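Long-range contacts in dipicolinate synthase subunit A (Bacillus halodurans, PDB 3D4O), which probably serves as the nucleotide-dependent oxidoreductase subunit of dipicolinate synthase, helping to make the dipicolinic acid stored in bacterial spores: residues V9-D14 against S32-D37; G155-V160 against D213-I218; I129-S134 against L163-M168. All coordinates share one frame; numbering follows the deposited sequence.

Contact 1 of 3, residues V9-D14 against S32-D37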
loop_
_atom_site.group_PDB
_atom_site.type_symbol
_atom_site.label_atom_id
_atom_site.label_comp_id
_atom_site.label_asym_id
_atom_site.label_seq_id
_atom_site.Cartn_x
_atom_site.Cartn_y
_atom_site.Cartn_z
ATOM N N VAL C 9 -11.305 21.006 26.245
ATOM C CA VAL C 9 -11.199 21.656 24.955
ATOM C C VAL C 9 -10.365 20.734 24.085
ATOM O O VAL C 9 -9.286 20.277 24.468
ATOM C CB VAL C 9 -10.607 23.088 25.015
ATOM C CG1 VAL C 9 -9.201 23.094 25.558
ATOM C CG2 VAL C 9 -10.629 23.731 23.624
ATOM N N ILE C 10 -10.955 20.431 22.941
ATOM C CA ILE C 10 -10.379 19.606 21.911
ATOM C C ILE C 10 -10.070 20.528 20.761
ATOM O O ILE C 10 -10.955 21.109 20.152
ATOM C CB ILE C 10 -11.350 18.486 21.465
ATOM C CG1 ILE C 10 -11.700 17.560 22.642
ATOM C CG2 ILE C 10 -10.755 17.645 20.344
ATOM C CD1 ILE C 10 -12.440 16.260 22.235
ATOM N N ILE C 11 -8.784 20.628 20.469
ATOM C CA ILE C 11 -8.259 21.559 19.474
ATOM C C ILE C 11 -7.563 20.805 18.377
ATOM O O ILE C 11 -6.535 20.172 18.594
ATOM C CB ILE C 11 -7.265 22.530 20.128
ATOM C CG1 ILE C 11 -7.914 23.181 21.361
ATOM C CG2 ILE C 11 -6.829 23.629 19.144
ATOM C CD1 ILE C 11 -7.009 24.158 22.091
ATOM N N GLY C 12 -8.159 20.878 17.203
ATOM C CA GLY C 12 -7.654 20.198 16.016
ATOM C C GLY C 12 -7.518 18.694 16.073
ATOM O O GLY C 12 -7.942 17.996 17.006
ATOM N N GLY C 13 -6.890 18.225 15.015
ATOM C CA GLY C 13 -6.554 16.817 14.842
ATOM C C GLY C 13 -6.943 16.266 13.504
ATOM O O GLY C 13 -7.064 16.977 12.502
ATOM N N ASP C 14 -7.141 14.958 13.509
ATOM C CA ASP C 14 -7.564 14.263 12.318
ATOM C C ASP C 14 -8.724 13.341 12.609
ATOM O O ASP C 14 -9.490 13.582 13.549
ATOM C CB ASP C 14 -6.399 13.576 11.601
ATOM C CG ASP C 14 -5.754 12.463 12.402
ATOM O OD1 ASP C 14 -6.420 11.829 13.229
ATOM O OD2 ASP C 14 -4.582 12.168 12.140
ATOM N N SER C 32 -15.650 21.828 24.333
ATOM C CA SER C 32 -15.466 22.987 23.452
ATOM C C SER C 32 -14.602 22.504 22.311
ATOM O O SER C 32 -13.491 22.011 22.525
ATOM C CB SER C 32 -14.804 24.147 24.181
ATOM O OG SER C 32 -15.670 24.687 25.155
ATOM N N LEU C 33 -15.121 22.619 21.095
ATOM C CA LEU C 33 -14.457 22.023 19.909
ATOM C C LEU C 33 -13.942 23.031 18.891
ATOM O O LEU C 33 -14.702 23.666 18.154
ATOM C CB LEU C 33 -15.417 21.029 19.238
ATOM C CG LEU C 33 -14.880 20.083 18.177
ATOM C CD1 LEU C 33 -13.821 19.135 18.786
ATOM C CD2 LEU C 33 -16.075 19.300 17.525
ATOM N N VAL C 34 -12.618 23.126 18.834
ATOM C CA VAL C 34 -11.948 24.097 17.956
ATOM C C VAL C 34 -11.274 23.425 16.773
ATOM O O VAL C 34 -10.539 22.438 16.922
ATOM C CB VAL C 34 -10.899 24.940 18.749
ATOM C CG1 VAL C 34 -10.305 26.033 17.884
ATOM C CG2 VAL C 34 -11.506 25.523 19.997
ATOM N N GLY C 35 -11.579 23.950 15.587
ATOM C CA GLY C 35 -10.965 23.480 14.337
ATOM C C GLY C 35 -11.772 22.473 13.554
ATOM O O GLY C 35 -11.281 21.861 12.597
ATOM N N PHE C 36 -13.035 22.338 13.921
ATOM C CA PHE C 36 -13.914 21.353 13.272
ATOM C C PHE C 36 -15.134 21.968 12.588
ATOM O O PHE C 36 -16.205 21.380 12.533
ATOM C CB PHE C 36 -14.356 20.319 14.308
ATOM C CG PHE C 36 -13.232 19.460 14.836
ATOM C CD1 PHE C 36 -12.386 19.928 15.841
ATOM C CD2 PHE C 36 -13.042 18.186 14.352
ATOM C CE1 PHE C 36 -11.362 19.143 16.339
ATOM C CE2 PHE C 36 -12.009 17.388 14.853
ATOM C CZ PHE C 36 -11.171 17.874 15.852
ATOM N N ASP C 37 -14.957 23.160 12.047
ATOM C CA ASP C 37 -16.072 23.850 11.401
ATOM C C ASP C 37 -16.603 23.075 10.204
ATOM O O ASP C 37 -17.792 23.159 9.884
ATOM C CB ASP C 37 -15.730 25.297 11.044
ATOM C CG ASP C 37 -14.406 25.424 10.383
ATOM O OD1 ASP C 37 -14.284 25.019 9.220
ATOM O OD2 ASP C 37 -13.481 25.929 11.038
#

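Contact 2 of 3, residues G155-V160 against D213-I218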
loop_
_atom_site.group_PDB
_atom_site.type_symbol
_atom_site.label_atom_id
_atom_site.label_comp_id
_atom_site.label_asym_id
_atom_site.label_seq_id
_atom_site.Cartn_x
_atom_site.Cartn_y
_atom_site.Cartn_z
ATOM N N GLY C 155 10.656 -10.007 -2.153
ATOM C CA GLY C 155 11.938 -10.281 -2.758
ATOM C C GLY C 155 12.902 -9.115 -2.827
ATOM O O GLY C 155 14.063 -9.264 -3.199
ATOM N N ALA C 156 12.416 -7.948 -2.449
ATOM C CA ALA C 156 13.238 -6.722 -2.461
ATOM C C ALA C 156 14.095 -6.662 -1.228
ATOM O O ALA C 156 13.821 -7.328 -0.252
ATOM C CB ALA C 156 12.327 -5.451 -2.504
ATOM N N ASN C 157 15.153 -5.865 -1.307
ATOM C CA ASN C 157 16.028 -5.621 -0.177
ATOM C C ASN C 157 15.504 -4.448 0.598
ATOM O O ASN C 157 15.494 -3.338 0.098
ATOM C CB ASN C 157 17.454 -5.328 -0.641
ATOM C CG ASN C 157 18.132 -6.566 -1.236
ATOM O OD1 ASN C 157 17.758 -7.710 -0.945
ATOM N ND2 ASN C 157 19.140 -6.334 -2.051
ATOM N N VAL C 158 15.090 -4.699 1.833
ATOM C CA VAL C 158 14.518 -3.656 2.690
ATOM C C VAL C 158 15.268 -3.513 3.974
ATOM O O VAL C 158 15.525 -4.488 4.657
ATOM C CB VAL C 158 13.032 -3.997 3.044
ATOM C CG1 VAL C 158 12.434 -2.982 4.061
ATOM C CG2 VAL C 158 12.198 -4.074 1.766
ATOM N N ALA C 159 15.659 -2.289 4.273
ATOM C CA ALA C 159 16.358 -1.953 5.525
ATOM C C ALA C 159 15.447 -1.132 6.392
ATOM O O ALA C 159 14.711 -0.255 5.891
ATOM C CB ALA C 159 17.616 -1.160 5.276
ATOM N N VAL C 160 15.444 -1.482 7.673
ATOM C CA VAL C 160 14.768 -0.673 8.697
ATOM C C VAL C 160 15.866 -0.200 9.640
ATOM O O VAL C 160 16.740 -0.978 10.051
ATOM C CB VAL C 160 13.693 -1.409 9.496
ATOM C CG1 VAL C 160 13.131 -0.478 10.585
ATOM C CG2 VAL C 160 12.544 -1.930 8.619
ATOM N N ASP C 213 22.772 -1.682 -1.523
ATOM C CA ASP C 213 21.940 -2.554 -2.361
ATOM C C ASP C 213 20.480 -2.563 -1.933
ATOM O O ASP C 213 19.676 -3.380 -2.381
ATOM C CB ASP C 213 22.479 -3.988 -2.387
ATOM C CG ASP C 213 22.512 -4.636 -1.014
ATOM O OD1 ASP C 213 22.231 -3.936 -0.015
ATOM O OD2 ASP C 213 22.825 -5.848 -0.939
ATOM N N VAL C 214 20.147 -1.622 -1.072
ATOM C CA VAL C 214 18.795 -1.527 -0.526
ATOM C C VAL C 214 17.820 -0.818 -1.433
ATOM O O VAL C 214 18.085 0.275 -1.976
ATOM C CB VAL C 214 18.823 -0.906 0.883
ATOM C CG1 VAL C 214 17.452 -0.622 1.372
ATOM C CG2 VAL C 214 19.543 -1.903 1.805
ATOM N N ASP C 215 16.662 -1.443 -1.541
ATOM C CA ASP C 215 15.596 -0.949 -2.409
ATOM C C ASP C 215 14.624 -0.003 -1.715
ATOM O O ASP C 215 14.080 0.894 -2.329
ATOM C CB ASP C 215 14.795 -2.124 -2.926
ATOM C CG ASP C 215 15.605 -3.034 -3.765
ATOM O OD1 ASP C 215 16.286 -2.525 -4.681
ATOM O OD2 ASP C 215 15.524 -4.253 -3.522
ATOM N N VAL C 216 14.354 -0.294 -0.445
ATOM C CA VAL C 216 13.468 0.536 0.377
ATOM C C VAL C 216 14.079 0.617 1.751
ATOM O O VAL C 216 14.439 -0.397 2.339
ATOM C CB VAL C 216 12.013 -0.002 0.491
ATOM C CG1 VAL C 216 11.121 0.985 1.326
ATOM C CG2 VAL C 216 11.375 -0.194 -0.900
ATOM N N CYS C 217 14.230 1.836 2.217
ATOM C CA CYS C 217 14.795 2.099 3.520
ATOM C C CYS C 217 13.810 2.888 4.371
ATOM O O CYS C 217 13.363 3.966 3.980
ATOM C CB CYS C 217 16.067 2.887 3.350
ATOM S SG CYS C 217 16.887 3.345 4.906
ATOM N N ILE C 218 13.457 2.312 5.516
ATOM C CA ILE C 218 12.547 2.949 6.463
ATOM C C ILE C 218 13.296 3.383 7.683
ATOM O O ILE C 218 13.867 2.561 8.387
ATOM C CB ILE C 218 11.425 1.963 6.903
ATOM C CG1 ILE C 218 10.701 1.461 5.636
ATOM C CG2 ILE C 218 10.522 2.664 7.910
ATOM C CD1 ILE C 218 10.539 -0.033 5.581
#

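Contact 3 of 3, residues I129-S134 against L163-M168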
loop_
_atom_site.group_PDB
_atom_site.type_symbol
_atom_site.label_atom_id
_atom_site.label_comp_id
_atom_site.label_asym_id
_atom_site.label_seq_id
_atom_site.Cartn_x
_atom_site.Cartn_y
_atom_site.Cartn_z
ATOM N N ILE C 129 0.839 2.407 24.447
ATOM C CA ILE C 129 0.111 3.164 23.425
ATOM C C ILE C 129 0.987 3.241 22.181
ATOM O O ILE C 129 0.544 3.014 21.050
ATOM C CB ILE C 129 -0.248 4.585 23.893
ATOM C CG1 ILE C 129 -1.222 4.550 25.080
ATOM C CG2 ILE C 129 -0.866 5.383 22.750
ATOM C CD1 ILE C 129 -2.493 3.768 24.782
ATOM N N ALA C 130 2.261 3.510 22.407
ATOM C CA ALA C 130 3.228 3.622 21.299
ATOM C C ALA C 130 3.260 2.297 20.510
ATOM O O ALA C 130 3.226 2.280 19.293
ATOM C CB ALA C 130 4.629 3.991 21.839
ATOM N N ILE C 131 3.280 1.175 21.236
ATOM C CA ILE C 131 3.300 -0.152 20.599
ATOM C C ILE C 131 2.009 -0.415 19.814
ATOM O O ILE C 131 2.048 -0.843 18.660
ATOM C CB ILE C 131 3.624 -1.271 21.585
ATOM C CG1 ILE C 131 5.108 -1.221 21.938
ATOM C CG2 ILE C 131 3.304 -2.654 20.976
ATOM C CD1 ILE C 131 5.515 -2.078 23.156
ATOM N N TYR C 132 0.861 -0.113 20.413
ATOM C CA TYR C 132 -0.403 -0.311 19.694
ATOM C C TYR C 132 -0.417 0.530 18.426
ATOM O O TYR C 132 -0.899 0.121 17.365
ATOM C CB TYR C 132 -1.651 0.012 20.550
ATOM C CG TYR C 132 -1.923 -1.049 21.567
ATOM C CD1 TYR C 132 -2.201 -2.351 21.180
ATOM C CD2 TYR C 132 -1.901 -0.765 22.912
ATOM C CE1 TYR C 132 -2.441 -3.332 22.121
ATOM C CE2 TYR C 132 -2.134 -1.731 23.844
ATOM C CZ TYR C 132 -2.387 -3.004 23.455
ATOM O OH TYR C 132 -2.617 -3.940 24.429
ATOM N N ASN C 133 0.164 1.709 18.531
ATOM C CA ASN C 133 0.106 2.690 17.430
ATOM C C ASN C 133 1.078 2.332 16.299
ATOM O O ASN C 133 0.929 2.803 15.162
ATOM C CB ASN C 133 0.356 4.095 18.003
ATOM C CG ASN C 133 0.184 5.193 16.987
ATOM O OD1 ASN C 133 -0.933 5.467 16.517
ATOM N ND2 ASN C 133 1.285 5.857 16.657
ATOM N N SER C 134 2.066 1.499 16.630
ATOM C CA SER C 134 3.064 1.016 15.660
ATOM C C SER C 134 2.404 0.108 14.636
ATOM O O SER C 134 2.926 -0.064 13.535
ATOM C CB SER C 134 4.230 0.230 16.282
ATOM O OG SER C 134 3.848 -1.050 16.779
ATOM N N LEU C 163 15.486 -0.502 16.078
ATOM C CA LEU C 163 14.650 -1.582 16.522
ATOM C C LEU C 163 13.951 -1.185 17.834
ATOM O O LEU C 163 13.873 -1.944 18.812
ATOM C CB LEU C 163 15.373 -2.909 16.625
ATOM C CG LEU C 163 14.333 -4.036 16.700
ATOM C CD1 LEU C 163 14.003 -4.642 15.300
ATOM C CD2 LEU C 163 14.813 -5.106 17.603
ATOM N N GLY C 164 13.455 0.041 17.818
ATOM C CA GLY C 164 12.621 0.529 18.907
ATOM C C GLY C 164 11.196 0.006 18.747
ATOM O O GLY C 164 10.933 -0.966 18.006
ATOM N N ARG C 165 10.269 0.695 19.398
ATOM C CA ARG C 165 8.864 0.256 19.440
ATOM C C ARG C 165 8.255 0.187 18.060
ATOM O O ARG C 165 7.479 -0.714 17.749
ATOM C CB ARG C 165 8.028 1.149 20.380
ATOM C CG ARG C 165 8.544 1.136 21.854
ATOM C CD ARG C 165 8.050 2.301 22.709
ATOM N NE ARG C 165 8.217 3.594 22.042
ATOM C CZ ARG C 165 7.780 4.755 22.522
ATOM N NH1 ARG C 165 7.170 4.818 23.690
ATOM N NH2 ARG C 165 7.947 5.857 21.819
ATOM N N VAL C 166 8.637 1.104 17.193
ATOM C CA VAL C 166 8.034 1.109 15.878
ATOM C C VAL C 166 8.777 0.197 14.898
ATOM O O VAL C 166 8.179 -0.549 14.088
ATOM C CB VAL C 166 8.029 2.505 15.288
ATOM C CG1 VAL C 166 7.513 2.455 13.836
ATOM C CG2 VAL C 166 7.168 3.461 16.187
ATOM N N GLY C 167 10.085 0.317 14.981
ATOM C CA GLY C 167 10.999 -0.367 14.096
ATOM C C GLY C 167 10.772 -1.848 14.176
ATOM O O GLY C 167 10.829 -2.534 13.185
HETATM N N MSE C 168 10.502 -2.325 15.382
HETATM C CA MSE C 168 10.274 -3.743 15.581
HETATM C C MSE C 168 9.009 -4.215 14.857
HETATM O O MSE C 168 8.969 -5.313 14.311
HETATM C CB MSE C 168 10.206 -4.094 17.057
HETATM C CG MSE C 168 9.643 -5.484 17.259
HETATM SE SE MSE C 168 10.120 -6.218 18.929
HETATM C CE MSE C 168 11.950 -6.067 18.422
#

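Contact 1 of 3, residues V9-D14 against S32-D37
Ile10 bonds to Ser32 and Val34 through both polar atoms of its backbone: its N donates to Ser32 O at 3.0 Å and its O accepts from Val34 N at 2.9 Å. Gly12 N then closes the ladder on Val34 O with a nearly straight bond (178° at the hydrogen). Val34 O also draws a CA-H contact from Ile11, so two groups of segment 9-14 converge on it.

The strands run parallel, and their side chains alternate between two buried layers. Ile10 and Leu33 point to the helix 15-26 that links the strands, as in the first beta-alpha-beta unit of a Rossmann-like sheet. Val9, Ile11, Ser32 and Val34 line the other face, where Val9 CG2 meets Val34 CG2 at 4.1 Å.

Phe36 reaches back from beyond its strand. Its CB does not point at segment 9-14; with CG anti to its own carbonyl carbon (chi1 -66°) the ring swings that way, and contact begins at the far ring atoms. CD1 lies against Leu33 CD1 of its own segment, CE1 is 4.3 Å from Ile10 CG2 and 3.7 Å from Gly12 N, and the tip, CZ, presents its edge to Gly12 O at 3.4 Å. The ring of Phe79 also meets it, the planes about 20° apart.

Gly12 and Gly13 turn the chain with positive phi toward Asp14, the N-cap of helix 15-26. Because every hydrogen bond joining the segments is between backbone atoms, register and alternation of faces both come from the main chain, and the apolar side chains fill the layers so defined.

Contact 2 of 3, residues G155-V160 against D213-I218
Asn157 and Asp215 are joined through both backbone and side chain. Among the main-chain bonds, Asn157 O is gripped twice, by Asp215 N at 2.8 Å and by the more distant Val216 N at 3.3 Å. This double acceptance marks the place where Asp215, with near-helical backbone angles, is an extra residue in the register: Asn157 lies opposite Val214, but Val158 is already paired with Val216. Beyond it the ladder is regular and parallel, with Ala159 N bonded to Val216 O and Ile218 N to Ala159 O. CA-H groups of Val158, Val160 and Cys217 supplement it.

Two bonds involve side chains. The carboxylate of Asp215 reaches across, so that OD2 takes the N-H of Asn157 at 2.8 Å, on its anti side and somewhat out of plane; OD1 is held by His237 NE2. The amide of Asn157 answers from the other strand, its ND2 giving a hydrogen to Asp213 O at 3.0 Å. That oxygen lies in the amide plane, yet the nitrogen stands above the carbonyl plane of Asp213, 41° out of it.

Apolar contacts fill the remainder. Ile218 CG1 is anti to its carbonyl carbon (chi1 -56°), and CD1 rests against Val158 CG1 at 3.8 Å and Val160 CG2 at 4.1 Å. Val158 and Ile218 also touch Phe174 of helix 165-176. On the opposite face, Ala159 CB sits against both methyls of Val214, nearest CG1 at 3.9 Å.

These are the two central strands, 157-161 and 216-219, first and fourth in the 3-2-1-4-5-6 order of a Rossmann sheet, where the chain's progress across the sheet switches direction while the strands stay parallel. The chemistry changes along them: side-chain bonds secure the irregular entrance, whereas hydrocarbon and regular backbone pairing hold the deeper part.

Contact 3 of 3, residues I129-S134 against L163-M168
Ile131 O is gripped by two donors of Ser134: the hydroxyl OG, at 2.6 Å on a lone pair in the carbonyl plane, and the backbone N, at 3.1 Å. The hydroxyl also pairs with Ser169 OG of helix 165-176. With OG placed between its backbone N and carbonyl carbon (chi1 70°), Ser134 folds the hydroxyl back on its own helix and presents CB to the other segment, 3.7 Å from Arg165 O and 3.9 Å from Val166 CA.

Helix 127-148 thus packs beside the opening turn of helix 165-176. Gly164 just before that turn and Gly167 within it belong, with Gly162, to a GxGxxG pattern consistent with the dinucleotide-binding loop of Rossmann folds.

Arg165 bends at its third torsion (chi3 -48°) and lays its guanidinium across Ala130. The methyl CB sits over the centre of one face, 3.3 Å from Arg165 CZ, a close contact between hydrocarbon and flat cation. Asp127, at the start of helix 127-148, forms a salt bridge with NH1, which would favour this orientation and partly balance its charge. Nearer the backbone, Ile131 crosses Arg165 at about a right angle, its CG1 lying 4.1 Å from Arg165 CB.

In the fold
The contacts illustrate how a two-domain chain repeats one architecture. Contact 1 lies in the first parallel sheet and contact 2 in the second; both sheets have strand order 3-2-1-4-5-6, and the contacts' centres are 39 Å apart. Contact 1 pairs the first two strands of its sheet, whereas contact 2 pairs the first with the fourth. Contact 3 lies between them, 27 Å from contact 1 and 19 Å from contact 2 (centres). Its segments alternate with those of contact 2 along the chain, and they touch where Val160 packs on Gly167. Contact 3 ties the helix before strand 157-161 to the one after, whose glycine-rich start lies between the sheets, consistent with a nucleotide site there.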